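Local coordinates for protein beta-lactamase II (Erythrobacter litoralis, PDB 6V72) that probably hydrolyses beta-lactam antibiotics to substituted beta-amino acids, using zinc ions bound in its active site, at residues Val34-Thr39 with Pro50-Leu55; Val56-Asn61 with Leu153-Leu158; Ile63-Ala68 with Ala91-His96; Gln73-Val78 with Met105-Gly110. One frame throughout, in Å; residues are numbered along the deposited sequence. Where two conformers were deposited one is given.

Contact 1: residues Val34-Thr39 with Pro50-Leu55; sequences VWMHTT and PSNGLL. With FMT (formic acid), chain J.
H37 lays its imidazole over G53, its partner in the antiparallel hairpin of strands 34-41 and 49-58. CB leaves on the face shared with W35 and T39, and CG sits between the backbone N and the carbonyl carbon (chi1 60°), the crowded position, which folds the ring over the neighbouring strand. CG stands 3.9 Å from G53 O; CD2 lies 3.4 Å from G53 C. CE1 and NE2 are the ring atoms closest to G53 CA, which lies 3.6 Å from the centroid of the H37 ring, over its face, in a CH-pi contact. Glycine suits the place because a bare CA lets the ring come this close. ND1 meets a water in the ring plane at 2.7 Å; that water also contacts T39 OG1 and donates to S51 O. In the backbone, H37 N bonds G53 O at 2.9 Å, a bent bond (146°) with the donor above the carbonyl plane. On the other sheet face selenomethionine M36 bends at selenium, bringing CE 4.1 Å from L54 CD2. H37 NE2 bonds V65 O of strand 61-65, fixing the ring's rotation together with ND1, while F27 of strand 25-29 and I77 of helix 71-84 pack against it.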
loop_
_atom_site.group_PDB
_atom_site.type_symbol
_atom_site.label_atom_id
_atom_site.label_comp_id
_atom_site.label_asym_id
_atom_site.label_seq_id
_atom_site.Cartn_x
_atom_site.Cartn_y
_atom_site.Cartn_z
ATOM N N VAL A 34 -7.131 -29.316 -10.981
ATOM C CA VAL A 34 -6.563 -27.998 -10.693
ATOM C C VAL A 34 -6.731 -27.727 -9.210
ATOM O O VAL A 34 -7.845 -27.468 -8.734
ATOM C CB VAL A 34 -7.207 -26.882 -11.523
ATOM C CG1 VAL A 34 -6.516 -25.548 -11.218
ATOM C CG2 VAL A 34 -7.136 -27.203 -13.005
ATOM N N TRP A 35 -5.625 -27.757 -8.487
ATOM C CA TRP A 35 -5.605 -27.482 -7.064
ATOM C C TRP A 35 -5.081 -26.078 -6.820
ATOM O O TRP A 35 -4.128 -25.632 -7.471
ATOM C CB TRP A 35 -4.728 -28.486 -6.328
ATOM C CG TRP A 35 -5.335 -29.846 -6.331
ATOM C CD1 TRP A 35 -5.060 -30.859 -7.199
ATOM C CD2 TRP A 35 -6.365 -30.322 -5.459
ATOM N NE1 TRP A 35 -5.835 -31.947 -6.902
ATOM C CE2 TRP A 35 -6.645 -31.647 -5.837
ATOM C CE3 TRP A 35 -7.053 -29.767 -4.375
ATOM C CZ2 TRP A 35 -7.596 -32.433 -5.174
ATOM C CZ3 TRP A 35 -8.008 -30.549 -3.719
ATOM C CH2 TRP A 35 -8.269 -31.864 -4.128
HETATM N N MSE A 36 -5.699 -25.389 -5.873
HETATM C CA MSE A 36 -5.088 -24.182 -5.327
HETATM C C MSE A 36 -4.442 -24.507 -4.001
HETATM O O MSE A 36 -5.043 -25.190 -3.166
HETATM C CB MSE A 36 -6.102 -23.054 -5.198
HETATM C CG MSE A 36 -5.435 -21.735 -4.832
HETATM SE SE MSE A 36 -6.778 -20.311 -4.696
HETATM C CE MSE A 36 -6.586 -19.877 -6.514
ATOM N N HIS A 37 -3.173 -24.129 -3.842
ATOM C CA HIS A 37 -2.526 -24.247 -2.546
ATOM C C HIS A 37 -2.535 -22.893 -1.859
ATOM O O HIS A 37 -2.258 -21.863 -2.485
ATOM C CB HIS A 37 -1.094 -24.818 -2.639
ATOM C CG HIS A 37 -0.108 -24.023 -3.462
ATOM N ND1 HIS A 37 0.592 -22.944 -2.955
ATOM C CD2 HIS A 37 0.377 -24.229 -4.714
ATOM C CE1 HIS A 37 1.413 -22.481 -3.881
ATOM N NE2 HIS A 37 1.311 -23.250 -4.954
ATOM N N THR A 38 -2.846 -22.902 -0.568
ATOM C CA THR A 38 -2.857 -21.689 0.239
ATOM C C THR A 38 -2.037 -21.920 1.494
ATOM O O THR A 38 -2.215 -22.934 2.183
ATOM C CB THR A 38 -4.284 -21.276 0.615
ATOM O OG1 THR A 38 -5.034 -21.075 -0.584
ATOM C CG2 THR A 38 -4.297 -19.975 1.444
ATOM N N THR A 39 -1.163 -20.969 1.797
ATOM C CA THR A 39 -0.415 -20.971 3.040
ATOM C C THR A 39 -0.481 -19.587 3.667
ATOM O O THR A 39 -0.825 -18.598 3.016
ATOM C CB THR A 39 1.043 -21.381 2.821
ATOM O OG1 THR A 39 1.620 -20.594 1.763
ATOM C CG2 THR A 39 1.157 -22.885 2.510
ATOM N N PRO A 50 -2.824 -14.789 3.511
ATOM C CA PRO A 50 -2.693 -15.932 2.607
ATOM C C PRO A 50 -1.770 -15.648 1.435
ATOM O O PRO A 50 -1.655 -14.520 0.954
ATOM C CB PRO A 50 -4.129 -16.147 2.107
ATOM C CG PRO A 50 -4.706 -14.723 2.114
ATOM C CD PRO A 50 -4.100 -14.062 3.327
ATOM N N SER A 51 -1.101 -16.709 0.984
ATOM C CA SER A 51 -0.463 -16.743 -0.323
ATOM C C SER A 51 -1.003 -17.955 -1.062
ATOM O O SER A 51 -1.027 -19.060 -0.495
ATOM C CB SER A 51 1.075 -16.797 -0.212
ATOM O OG SER A 51 1.663 -16.713 -1.508
ATOM N N ASN A 52 -1.489 -17.733 -2.292
ATOM C CA ASN A 52 -2.093 -18.771 -3.124
ATOM C C ASN A 52 -1.235 -19.067 -4.346
ATOM O O ASN A 52 -0.719 -18.147 -4.985
ATOM C CB ASN A 52 -3.468 -18.361 -3.663
ATOM C CG ASN A 52 -4.409 -17.868 -2.601
ATOM O OD1 ASN A 52 -5.058 -16.813 -2.771
ATOM N ND2 ASN A 52 -4.523 -18.597 -1.531
ATOM N N GLY A 53 -1.176 -20.337 -4.715
ATOM C CA GLY A 53 -0.645 -20.740 -5.995
ATOM C C GLY A 53 -1.425 -21.924 -6.530
ATOM O O GLY A 53 -2.486 -22.249 -5.985
ATOM N N LEU A 54 -0.936 -22.580 -7.587
ATOM C CA LEU A 54 -1.684 -23.668 -8.210
ATOM C C LEU A 54 -0.837 -24.923 -8.292
ATOM O O LEU A 54 0.391 -24.869 -8.305
ATOM C CB LEU A 54 -2.157 -23.320 -9.637
ATOM C CG LEU A 54 -2.958 -22.028 -9.830
ATOM C CD1 LEU A 54 -3.242 -21.797 -11.304
ATOM C CD2 LEU A 54 -4.237 -22.114 -9.029
ATOM N N LEU A 55 -1.527 -26.059 -8.332
ATOM C CA LEU A 55 -0.918 -27.344 -8.637
ATOM C C LEU A 55 -1.803 -27.989 -9.694
ATOM O O LEU A 55 -2.989 -28.236 -9.442
ATOM C CB LEU A 55 -0.800 -28.192 -7.365
ATOM C CG LEU A 55 -0.003 -29.471 -7.394
ATOM C CD1 LEU A 55 1.495 -29.231 -7.584
ATOM C CD2 LEU A 55 -0.260 -30.173 -6.064
HETATM C C FMT J . -7.513 -17.443 -0.304
HETATM O O1 FMT J . -6.705 -16.523 -0.367
HETATM O O2 FMT J . -7.219 -18.634 -0.354
HETATM O O HOH W 1 0.756 -21.146 -0.889
#

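Contact 2: residues Val56-Asn61 with Leu153-Leu158; sequences VVNGDN and LAPLRL. With EDO (1,2-ethanediol), chain K.
N58 and A154 meet where the backbones of V56-N61 and L153-L158 come near each other without pairing as strands. The first segment is the end of a beta hairpin, whose strands 49-58 and 61-65 are joined by a type II' turn from N58 to N61; the second is the bend between helix 147-153 and strand 157-159, an outer strand of the other sheet of the two-sheet metallo-beta-lactamase fold. G59 takes the second position of the turn with phi 66°, a conformation that comes easily without a CB. In the bend, the peptide bond before P155 is cis, and the bend turns A154 O to the hairpin.

N58 reaches this carbonyl because its CG lies anti to the backbone N (chi1 179°). ND2 donates to A154 O at 2.9 Å; the acceptor lies in the amide plane, but the donor stands above the carbonyl plane. The asparagine slides past the proline ring, with ND2 3.8 Å from P155 CD. The apolar part centres on V56, whose two methyls serve different partners. CG1 meets P155 CG tip to tip at 4.1 Å, whereas CG2 approaches L156 CD2 at 4.2 Å; L156 in turn reaches I63 and V65 of the large sheet and V172 of the small one. A 1,2-ethanediol, probably from the crystallisation liquor, lies alongside, its C2 3.6 Å from V56 CG1 and its O1 donating to V57 O at 2.9 Å.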
loop_
_atom_site.group_PDB
_atom_site.type_symbol
_atom_site.label_atom_id
_atom_site.label_comp_id
_atom_site.label_asym_id
_atom_site.label_seq_id
_atom_site.Cartn_x
_atom_site.Cartn_y
_atom_site.Cartn_z
ATOM N N VAL A 56 -1.261 -28.197 -10.895
ATOM C CA VAL A 56 -2.056 -28.578 -12.060
ATOM C C VAL A 56 -1.604 -29.948 -12.537
ATOM O O VAL A 56 -0.422 -30.145 -12.838
ATOM C CB VAL A 56 -1.925 -27.538 -13.193
ATOM C CG1 VAL A 56 -2.724 -27.984 -14.433
ATOM C CG2 VAL A 56 -2.378 -26.173 -12.699
ATOM N N VAL A 57 -2.555 -30.877 -12.650
ATOM C CA VAL A 57 -2.262 -32.224 -13.125
ATOM C C VAL A 57 -2.042 -32.221 -14.632
ATOM O O VAL A 57 -2.813 -31.635 -15.399
ATOM C CB VAL A 57 -3.403 -33.178 -12.749
ATOM C CG1 VAL A 57 -3.203 -34.544 -13.442
ATOM C CG2 VAL A 57 -3.504 -33.324 -11.226
ATOM N N ASN A 58 -0.995 -32.918 -15.067
ATOM C CA ASN A 58 -0.799 -33.231 -16.483
ATOM C C ASN A 58 -0.328 -34.679 -16.561
ATOM O O ASN A 58 0.845 -34.961 -16.301
ATOM C CB ASN A 58 0.209 -32.296 -17.132
ATOM C CG ASN A 58 0.438 -32.618 -18.603
ATOM O OD1 ASN A 58 0.219 -33.748 -19.046
ATOM N ND2 ASN A 58 0.885 -31.629 -19.368
ATOM N N GLY A 59 -1.238 -35.583 -16.930
ATOM C CA GLY A 59 -0.864 -36.979 -17.038
ATOM C C GLY A 59 -0.508 -37.509 -15.672
ATOM O O GLY A 59 -1.295 -37.410 -14.726
ATOM N N ASP A 60 0.699 -38.063 -15.554
ATOM C CA ASP A 60 1.167 -38.664 -14.315
ATOM C C ASP A 60 2.048 -37.731 -13.496
ATOM O O ASP A 60 2.719 -38.191 -12.561
ATOM C CB ASP A 60 1.925 -39.959 -14.610
ATOM C CG ASP A 60 1.047 -41.019 -15.264
ATOM O OD1 ASP A 60 -0.141 -41.161 -14.881
ATOM O OD2 ASP A 60 1.553 -41.714 -16.169
ATOM N N ASN A 61 2.067 -36.437 -13.813
ATOM C CA ASN A 61 2.844 -35.466 -13.055
ATOM C C ASN A 61 1.997 -34.232 -12.778
ATOM O O ASN A 61 0.859 -34.107 -13.241
ATOM C CB ASN A 61 4.123 -35.072 -13.799
ATOM C CG ASN A 61 5.153 -36.196 -13.804
ATOM O OD1 ASN A 61 5.295 -36.931 -14.792
ATOM N ND2 ASN A 61 5.857 -36.356 -12.683
ATOM N N LEU A 153 5.222 -26.374 -19.488
ATOM C CA LEU A 153 4.242 -25.948 -18.504
ATOM C C LEU A 153 2.820 -26.123 -18.998
ATOM O O LEU A 153 1.884 -25.855 -18.244
ATOM C CB LEU A 153 4.491 -24.485 -18.114
ATOM C CG LEU A 153 5.893 -24.324 -17.476
ATOM C CD1 LEU A 153 6.377 -22.895 -17.427
ATOM C CD2 LEU A 153 5.919 -24.923 -16.065
ATOM N N ALA A 154 2.638 -26.559 -20.238
ATOM C CA ALA A 154 1.306 -26.906 -20.722
ATOM C C ALA A 154 0.637 -27.873 -19.745
ATOM O O ALA A 154 1.301 -28.772 -19.211
ATOM C CB ALA A 154 1.407 -27.539 -22.117
ATOM N N PRO A 155 -0.681 -27.747 -19.504
ATOM C CA PRO A 155 -1.656 -26.905 -20.208
ATOM C C PRO A 155 -1.713 -25.452 -19.782
ATOM O O PRO A 155 -2.491 -24.716 -20.362
ATOM C CB PRO A 155 -2.987 -27.588 -19.893
ATOM C CG PRO A 155 -2.756 -28.166 -18.517
ATOM C CD PRO A 155 -1.337 -28.690 -18.579
ATOM N N LEU A 156 -0.912 -25.043 -18.805
ATOM C CA LEU A 156 -0.866 -23.627 -18.471
ATOM C C LEU A 156 -0.413 -22.827 -19.679
ATOM O O LEU A 156 0.525 -23.215 -20.389
ATOM C CB LEU A 156 0.086 -23.370 -17.306
ATOM C CG LEU A 156 -0.402 -23.933 -15.972
ATOM C CD1 LEU A 156 0.776 -24.036 -15.030
ATOM C CD2 LEU A 156 -1.526 -23.094 -15.351
ATOM N N ARG A 157 -1.074 -21.704 -19.912
ATOM C CA ARG A 157 -0.630 -20.748 -20.915
ATOM C C ARG A 157 -0.039 -19.559 -20.180
ATOM O O ARG A 157 -0.719 -18.923 -19.367
ATOM C CB ARG A 157 -1.781 -20.339 -21.825
ATOM C CG ARG A 157 -2.357 -21.526 -22.599
ATOM C CD ARG A 157 -1.350 -22.153 -23.543
ATOM N NE ARG A 157 -2.024 -23.025 -24.506
ATOM C CZ ARG A 157 -1.878 -24.349 -24.568
ATOM N NH1 ARG A 157 -2.564 -25.033 -25.466
ATOM N NH2 ARG A 157 -1.041 -24.987 -23.761
ATOM N N LEU A 158 1.233 -19.288 -20.431
ATOM C CA LEU A 158 1.960 -18.233 -19.727
ATOM C C LEU A 158 1.906 -16.925 -20.508
ATOM O O LEU A 158 2.194 -16.911 -21.709
ATOM C CB LEU A 158 3.421 -18.631 -19.557
ATOM C CG LEU A 158 3.806 -19.579 -18.439
ATOM C CD1 LEU A 158 2.864 -20.721 -18.273
ATOM C CD2 LEU A 158 5.206 -20.062 -18.771
HETATM C C1 EDO K . -6.080 -30.224 -15.199
HETATM O O1 EDO K . -5.676 -31.582 -15.449
HETATM C C2 EDO K . -5.532 -29.310 -16.293
HETATM O O2 EDO K . -6.022 -29.719 -17.573
#

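Contact 3: residues Ile63-Ala68 with Ala91-His96; sequences ILVDTA and AAVVTH
D66 meets T95 through two torsions that complement each other. With CG of D66 anti to its own carbonyl carbon (chi1 -78°), the carboxylate leans across to the neighbouring segment, and T95, with OG1 between its backbone N and carbonyl carbon (chi1 60°), presents hydroxyl and N-H to it together. T95 N donates to D66 OD1 at 2.8 Å, somewhat out of the carboxylate plane, while T95 OG1 donates to the syn lone pair of OD2 at 2.7 Å. Aspartate suits the place: its two oxygens span these two donors, and the pair of bonds fixes the rotation of the carboxylate.

The same hydroxyl accepts a bond from H96 ND1 at 3.0 Å, so T95 links D66 to H96, consistent with holding in place the ring of a histidine that binds zinc in another structure of this protein, although no zinc is present here. H96 opens the HXHXD motif completed by H98 and D100; T95 is the second-shell residue that positions it, and D66 stands behind and anchors T95. Behind them lies a right-handed beta-alpha-beta crossover, in which strands 61-65 and 89-93 run parallel, joined through helix 71-84. L64 N bonds A91 O at 2.9 Å, V93 N bonds L64 O, and D66 N bonds V93 O at 2.8 Å just where D66 leaves the strand with a positive phi of 70°. Small and branched residues fill the sheet faces: L64 CB meets A92 CB at 3.9 Å, and on the other face V65 CG2 lies beside V93 CG1, covered by L156, L153 and I170.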
loop_
_atom_site.group_PDB
_atom_site.type_symbol
_atom_site.label_atom_id
_atom_site.label_comp_id
_atom_site.label_asym_id
_atom_site.label_seq_id
_atom_site.Cartn_x
_atom_site.Cartn_y
_atom_site.Cartn_z
ATOM N N ILE A 63 2.298 -29.737 -12.350
ATOM C CA ILE A 63 3.019 -28.488 -12.585
ATOM C C ILE A 63 2.634 -27.516 -11.486
ATOM O O ILE A 63 1.447 -27.339 -11.191
ATOM C CB ILE A 63 2.702 -27.897 -13.967
ATOM C CG1 ILE A 63 3.165 -28.857 -15.053
ATOM C CG2 ILE A 63 3.371 -26.551 -14.136
ATOM C CD1 ILE A 63 2.196 -28.952 -16.166
ATOM N N LEU A 64 3.636 -26.896 -10.882
ATOM C CA LEU A 64 3.451 -25.993 -9.750
ATOM C C LEU A 64 3.486 -24.546 -10.227
ATOM O O LEU A 64 4.383 -24.163 -10.985
ATOM C CB LEU A 64 4.548 -26.225 -8.708
ATOM C CG LEU A 64 4.511 -25.363 -7.435
ATOM C CD1 LEU A 64 3.269 -25.627 -6.644
ATOM C CD2 LEU A 64 5.763 -25.616 -6.610
ATOM N N VAL A 65 2.502 -23.750 -9.799
ATOM C CA VAL A 65 2.534 -22.302 -9.997
ATOM C C VAL A 65 2.756 -21.675 -8.632
ATOM O O VAL A 65 1.887 -21.771 -7.760
ATOM C CB VAL A 65 1.246 -21.764 -10.633
ATOM C CG1 VAL A 65 1.353 -20.221 -10.744
ATOM C CG2 VAL A 65 0.988 -22.433 -11.986
ATOM N N ASP A 66 3.921 -21.043 -8.462
ATOM C CA ASP A 66 4.371 -20.319 -7.270
ATOM C C ASP A 66 4.666 -21.226 -6.078
ATOM O O ASP A 66 4.060 -22.294 -5.897
ATOM C CB ASP A 66 3.380 -19.208 -6.889
ATOM C CG ASP A 66 3.538 -17.989 -7.791
ATOM O OD1 ASP A 66 4.676 -17.772 -8.266
ATOM O OD2 ASP A 66 2.559 -17.253 -8.033
ATOM N N THR A 67 5.630 -20.806 -5.274
ATOM C CA THR A 67 5.930 -21.501 -4.039
ATOM C C THR A 67 4.984 -21.029 -2.935
ATOM O O THR A 67 4.198 -20.089 -3.106
ATOM C CB THR A 67 7.382 -21.264 -3.627
ATOM O OG1 THR A 67 7.556 -19.896 -3.255
ATOM C CG2 THR A 67 8.362 -21.628 -4.759
ATOM N N ALA A 68 5.049 -21.705 -1.792
ATOM C CA ALA A 68 4.400 -21.207 -0.588
ATOM C C ALA A 68 5.255 -20.118 0.047
ATOM O O ALA A 68 6.301 -19.741 -0.480
ATOM C CB ALA A 68 4.162 -22.350 0.393
ATOM N N ALA A 91 7.672 -29.685 -12.952
ATOM C CA ALA A 91 8.080 -28.353 -13.374
ATOM C C ALA A 91 7.326 -27.346 -12.533
ATOM O O ALA A 91 6.249 -27.635 -12.018
ATOM C CB ALA A 91 7.806 -28.097 -14.859
ATOM N N ALA A 92 7.902 -26.154 -12.408
ATOM C CA ALA A 92 7.300 -25.083 -11.626
ATOM C C ALA A 92 7.550 -23.767 -12.335
ATOM O O ALA A 92 8.579 -23.584 -12.987
ATOM C CB ALA A 92 7.879 -24.993 -10.210
ATOM N N VAL A 93 6.621 -22.840 -12.176
ATOM C CA VAL A 93 6.775 -21.493 -12.706
ATOM C C VAL A 93 6.428 -20.535 -11.580
ATOM O O VAL A 93 5.492 -20.785 -10.810
ATOM C CB VAL A 93 5.909 -21.244 -13.972
ATOM C CG1 VAL A 93 4.409 -21.490 -13.717
ATOM C CG2 VAL A 93 6.130 -19.817 -14.490
ATOM N N VAL A 94 7.220 -19.476 -11.432
ATOM C CA VAL A 94 6.920 -18.434 -10.454
ATOM C C VAL A 94 6.470 -17.180 -11.185
ATOM O O VAL A 94 6.972 -16.858 -12.274
ATOM C CB VAL A 94 8.103 -18.138 -9.520
ATOM C CG1 VAL A 94 8.438 -19.382 -8.716
ATOM C CG2 VAL A 94 9.306 -17.651 -10.313
ATOM N N THR A 95 5.490 -16.498 -10.611
ATOM C CA THR A 95 4.906 -15.365 -11.311
ATOM C C THR A 95 5.547 -14.039 -10.933
ATOM O O THR A 95 5.280 -13.036 -11.596
ATOM C CB THR A 95 3.396 -15.280 -11.060
ATOM O OG1 THR A 95 3.125 -15.133 -9.653
ATOM C CG2 THR A 95 2.703 -16.542 -11.579
ATOM N N HIS A 96 6.399 -14.016 -9.916
ATOM C CA HIS A 96 7.079 -12.793 -9.518
ATOM C C HIS A 96 8.271 -13.199 -8.676
ATOM O O HIS A 96 8.299 -14.300 -8.117
ATOM C CB HIS A 96 6.149 -11.891 -8.706
ATOM C CG HIS A 96 5.533 -12.598 -7.536
ATOM N ND1 HIS A 96 4.353 -13.303 -7.630
ATOM C CD2 HIS A 96 5.947 -12.728 -6.251
ATOM C CE1 HIS A 96 4.063 -13.835 -6.455
ATOM N NE2 HIS A 96 5.014 -13.503 -5.601
#

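Contact 4: residues Gln73-Val78 with Met105-Gly110; sequences QTEQIV and MAALHG. With CA (calcium ion), chain C.
T74 and L108 make the tight part of this helix-helix contact. With CG2 of T74 anti to the backbone N and OG1 anti to the carbonyl carbon (chi1 -60°), the methyl faces the leucine, crosses it at about a right angle and stands 3.6 Å from L108 CD2. That same CD2 also meets V78 CG2, one helical turn further on, at 4.1 Å, so a single leucine methyl spans two residues on the same side of helix 71-84. Threonine suits its place because its two branches have separate work: the methyl packs, while OG1 turns to T70 O and A68 N. A107 contributes a lone methyl, 4.0 Å from T74 CG2, which is small enough to let the backbones of E75 and A107 come near.

The segments' axes approach to 8.9 Å at 38°. Helix 71-84 is the crossover helix between parallel strands 61-65 and 89-93, and helix 105-110 lies in the following connection, from 89-93 to 114-117; both sit on one face of the large sheet, where I77 and L108 rest on L64. Toward the outside the packing thins to aliphatic carbon beneath a charged tip. E75 lays its CG 3.9 Å from A107 CB and then runs on, extended, away from the leucine. Its OE1 binds a calcium ion at 2.4 Å. Two waters coordinate the ion, at 2.4 and 2.3 Å, and E72, one turn back on the same helix, supplies a further oxygen.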
loop_
_atom_site.group_PDB
_atom_site.type_symbol
_atom_site.label_atom_id
_atom_site.label_comp_id
_atom_site.label_asym_id
_atom_site.label_seq_id
_atom_site.Cartn_x
_atom_site.Cartn_y
_atom_site.Cartn_z
ATOM N N GLN A 73 6.828 -25.110 3.925
ATOM C CA GLN A 73 5.518 -25.258 3.316
ATOM C C GLN A 73 5.646 -25.744 1.881
ATOM O O GLN A 73 4.820 -26.537 1.406
ATOM C CB GLN A 73 4.761 -23.931 3.354
ATOM C CG GLN A 73 4.295 -23.497 4.734
ATOM C CD GLN A 73 4.011 -22.004 4.780
ATOM O OE1 GLN A 73 4.306 -21.273 3.832
ATOM N NE2 GLN A 73 3.417 -21.547 5.877
ATOM N N THR A 74 6.641 -25.233 1.159
ATOM C CA THR A 74 6.808 -25.649 -0.225
ATOM C C THR A 74 7.137 -27.136 -0.290
ATOM O O THR A 74 6.627 -27.860 -1.153
ATOM C CB THR A 74 7.887 -24.793 -0.891
ATOM O OG1 THR A 74 7.462 -23.421 -0.842
ATOM C CG2 THR A 74 8.071 -25.173 -2.346
ATOM N N GLU A 75 7.939 -27.617 0.660
ATOM C CA GLU A 75 8.213 -29.051 0.744
ATOM C C GLU A 75 6.921 -29.841 0.941
ATOM O O GLU A 75 6.763 -30.947 0.395
ATOM C CB GLU A 75 9.199 -29.328 1.898
ATOM C CG GLU A 75 10.605 -28.835 1.631
ATOM C CD GLU A 75 11.460 -28.705 2.896
ATOM O OE1 GLU A 75 11.015 -29.107 3.987
ATOM O OE2 GLU A 75 12.572 -28.163 2.802
ATOM N N GLN A 76 5.976 -29.290 1.708
ATOM C CA GLN A 76 4.720 -30.004 1.917
ATOM C C GLN A 76 3.896 -30.074 0.641
ATOM O O GLN A 76 3.249 -31.091 0.383
ATOM C CB GLN A 76 3.926 -29.365 3.055
ATOM C CG GLN A 76 4.614 -29.618 4.388
ATOM C CD GLN A 76 3.910 -29.015 5.581
ATOM O OE1 GLN A 76 3.159 -28.053 5.458
ATOM N NE2 GLN A 76 4.166 -29.589 6.766
ATOM N N ILE A 77 3.907 -29.013 -0.184
ATOM C CA ILE A 77 3.202 -29.085 -1.463
ATOM C C ILE A 77 3.801 -30.177 -2.333
ATOM O O ILE A 77 3.082 -30.977 -2.943
ATOM C CB ILE A 77 3.235 -27.724 -2.185
ATOM C CG1 ILE A 77 2.554 -26.648 -1.355
ATOM C CG2 ILE A 77 2.533 -27.822 -3.531
ATOM C CD1 ILE A 77 2.826 -25.229 -1.884
ATOM N N VAL A 78 5.137 -30.227 -2.398
ATOM C CA VAL A 78 5.813 -31.237 -3.203
ATOM C C VAL A 78 5.467 -32.632 -2.696
ATOM O O VAL A 78 5.238 -33.562 -3.482
ATOM C CB VAL A 78 7.333 -30.965 -3.196
ATOM C CG1 VAL A 78 8.099 -32.105 -3.865
ATOM C CG2 VAL A 78 7.627 -29.632 -3.921
HETATM N N MSE A 105 12.199 -21.322 -3.338
HETATM C CA MSE A 105 12.966 -21.818 -4.489
HETATM C C MSE A 105 13.981 -22.897 -4.174
HETATM O O MSE A 105 14.127 -23.843 -4.945
HETATM C CB MSE A 105 13.681 -20.696 -5.248
HETATM C CG MSE A 105 12.734 -19.925 -6.117
HETATM SE SE MSE A 105 12.435 -20.879 -7.812
HETATM C CE MSE A 105 14.029 -21.816 -7.887
ATOM N N ALA A 106 14.686 -22.752 -3.051
ATOM C CA ALA A 106 15.651 -23.770 -2.643
ATOM C C ALA A 106 14.982 -25.123 -2.458
ATOM O O ALA A 106 15.570 -26.169 -2.782
ATOM C CB ALA A 106 16.354 -23.337 -1.357
ATOM N N ALA A 107 13.760 -25.127 -1.919
ATOM C CA ALA A 107 13.034 -26.383 -1.754
ATOM C C ALA A 107 12.759 -27.027 -3.105
ATOM O O ALA A 107 12.894 -28.239 -3.258
ATOM C CB ALA A 107 11.721 -26.146 -0.996
ATOM N N LEU A 108 12.383 -26.228 -4.107
ATOM C CA LEU A 108 12.131 -26.825 -5.411
ATOM C C LEU A 108 13.404 -27.413 -6.001
ATOM O O LEU A 108 13.385 -28.502 -6.586
ATOM C CB LEU A 108 11.533 -25.781 -6.352
ATOM C CG LEU A 108 10.220 -25.166 -5.895
ATOM C CD1 LEU A 108 9.740 -24.194 -6.964
ATOM C CD2 LEU A 108 9.190 -26.270 -5.639
ATOM N N HIS A 109 14.519 -26.713 -5.859
ATOM C CA HIS A 109 15.749 -27.243 -6.430
ATOM C C HIS A 109 16.248 -28.457 -5.667
ATOM O O HIS A 109 16.778 -29.390 -6.279
ATOM C CB HIS A 109 16.791 -26.150 -6.474
ATOM C CG HIS A 109 16.450 -25.085 -7.463
ATOM N ND1 HIS A 109 17.076 -23.865 -7.483
ATOM C CD2 HIS A 109 15.533 -25.062 -8.465
ATOM C CE1 HIS A 109 16.593 -23.141 -8.473
ATOM N NE2 HIS A 109 15.648 -23.841 -9.084
ATOM N N GLY A 110 16.051 -28.480 -4.349
ATOM C CA GLY A 110 16.379 -29.679 -3.602
ATOM C C GLY A 110 15.595 -30.887 -4.072
ATOM O O GLY A 110 16.067 -32.021 -3.960
HETATM CA CA CA C . 10.311 -30.301 5.907
HETATM O O HOH W 2 8.110 -29.684 5.223
HETATM O O HOH W 3 10.516 -32.149 4.511
#

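The contacts follow the large sheet from hairpin to helical cover. Strand 61-65 joins the first three: L54 O of contact 1 meets V65 N of contact 3 at 2.8 Å, and V56 O of contact 2 meets I63 N at the same distance. Contact 4 covers the face of L64, whose CD2 lies 3.6 Å from L108 CD2, and L156 of contact 2 packs on the other face, its CD1 3.4 Å from V65 CG2. Contact 3 holds H96, which binds zinc in another structure of this protein; S51 of contact 1 has its side chain about 4 Å from that of H226, another such residue. The T74 side chain of contact 4 stays about 11 Å from that of H96.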